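Local coordinates for porin (PDB 2POR), which forms trimeric outer-membrane channels through which small hydrophilic solutes of up to about 0.6 kDa diffuse passively, at the interface of chains A and B. Coordinates in Å, arbitrary orientation; residue numbers count along the deposited sequence, not the author numbering. Chains: chain A/B, Porin.

The interface of chains A and B. Residues chain A 138, 141-143; chain B 15, 17-18.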
loop_
_atom_site.group_PDB
_atom_site.type_symbol
_atom_site.label_atom_id
_atom_site.label_comp_id
_atom_site.label_asym_id
_atom_site.label_seq_id
_atom_site.Cartn_x
_atom_site.Cartn_y
_atom_site.Cartn_z
ATOM N N LYS A 138 -13.998 10.220 -21.099
ATOM C CA LYS A 138 -14.955 10.362 -20.020
ATOM C C LYS A 138 -14.252 10.268 -18.701
ATOM O O LYS A 138 -13.380 9.403 -18.493
ATOM C CB LYS A 138 -16.020 9.285 -19.996
ATOM C CG LYS A 138 -16.781 9.185 -21.295
ATOM C CD LYS A 138 -17.541 10.462 -21.458
ATOM C CE LYS A 138 -18.343 10.487 -22.715
ATOM N NZ LYS A 138 -19.546 11.237 -22.401
ATOM N N GLU A 141 -15.077 6.340 -14.721
ATOM C CA GLU A 141 -15.943 5.429 -15.449
ATOM C C GLU A 141 -17.318 6.060 -15.496
ATOM O O GLU A 141 -18.333 5.359 -15.517
ATOM C CB GLU A 141 -16.019 4.074 -14.738
ATOM C CG GLU A 141 -14.779 3.222 -15.101
ATOM C CD GLU A 141 -14.509 1.962 -14.264
ATOM O OE1 GLU A 141 -15.363 1.479 -13.521
ATOM O OE2 GLU A 141 -13.394 1.455 -14.335
ATOM N N THR A 142 -17.359 7.395 -15.552
ATOM C CA THR A 142 -18.621 8.108 -15.541
ATOM C C THR A 142 -18.981 8.505 -16.953
ATOM O O THR A 142 -18.288 8.179 -17.914
ATOM C CB THR A 142 -18.547 9.400 -14.640
ATOM O OG1 THR A 142 -17.841 10.439 -15.357
ATOM C CG2 THR A 142 -17.980 9.051 -13.264
ATOM N N SER A 143 -20.088 9.230 -17.119
ATOM C CA SER A 143 -20.415 9.782 -18.408
ATOM C C SER A 143 -19.988 11.242 -18.541
ATOM O O SER A 143 -20.274 11.846 -19.582
ATOM C CB SER A 143 -21.903 9.655 -18.630
ATOM O OG SER A 143 -22.264 8.293 -18.780
ATOM N N ASN B 15 -21.734 1.960 -18.856
ATOM C CA ASN B 15 -22.378 2.299 -17.576
ATOM C C ASN B 15 -23.885 2.570 -17.650
ATOM O O ASN B 15 -24.545 2.959 -16.680
ATOM C CB ASN B 15 -21.683 3.536 -16.940
ATOM C CG ASN B 15 -21.757 4.791 -17.804
ATOM O OD1 ASN B 15 -22.562 4.868 -18.735
ATOM N ND2 ASN B 15 -20.880 5.771 -17.674
ATOM N N ASP B 17 -24.994 4.499 -20.243
ATOM C CA ASP B 17 -25.005 5.578 -21.248
ATOM C C ASP B 17 -23.744 5.665 -22.112
ATOM O O ASP B 17 -23.782 5.915 -23.326
ATOM C CB ASP B 17 -25.233 6.956 -20.518
ATOM C CG ASP B 17 -26.506 7.069 -19.630
ATOM O OD1 ASP B 17 -27.632 7.028 -20.158
ATOM O OD2 ASP B 17 -26.363 7.171 -18.400
ATOM N N ASP B 18 -22.581 5.409 -21.507
ATOM C CA ASP B 18 -21.326 5.488 -22.227
ATOM C C ASP B 18 -20.414 4.309 -21.892
ATOM O O ASP B 18 -20.559 3.681 -20.836
ATOM C CB ASP B 18 -20.549 6.731 -21.858
ATOM C CG ASP B 18 -21.282 7.928 -22.403
ATOM O OD1 ASP B 18 -21.206 8.173 -23.600
ATOM O OD2 ASP B 18 -21.953 8.578 -21.614
#
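A:Ser143 reaches across the subunit boundary with its hydroxyl and is held between two side chains of the neighbouring chain, B:Asp18 and B:Asn15. Its OG gives its hydrogen to the carboxylate oxygen OD2 of B:Asp18 at 2.9 Å, on the anti lone pair, the one turned away from OD1. The same OG accepts a hydrogen bond from the amide nitrogen ND2 of B:Asn15 at 3.1 Å; this one is bent, 136° at the hydrogen, with the hydroxyl tilted from the amide plane. Serine suits the place because one small group can donate and accept at once.

The asparagine uses both ends of its amide, an acceptor for its own turn and a donor for the partner. With chi1 at 61°, CG is wedged between the two main-chain arms and the amide folds back, where OD1 accepts from the backbone N of B:Asp18 at 2.8 Å and from that of the poorly ordered B:Asp17. This Asx motif limits the amide's rotation and turns ND2 towards chain A, where it also makes a weak bond to the carbonyl O of A:Glu141. An alanine here would probably leave both backbone N-H groups without their acceptor, free the turn to move and deprive the serine hydroxyl of its donor.

An aspartate at B:Asp18 can take the serine hydrogen while facing A:Lys138, whose long chain, bent at chi2 (-66°), crosses it at about a right angle and brings NZ 3.7 Å from OD2 in a loose salt bridge. NZ also bonds the carbonyl O of A:Ser143 at 3.0 Å, from above the carbonyl plane, and its charge is likely to offset part of the carboxylate's.

The chain A loop between strands 128-134 and 148-158, which carries calcium ligands including A:Lys138, meets the chain B turn joining strands 2-14 and 19-34 at the barrel ends within the homotrimer.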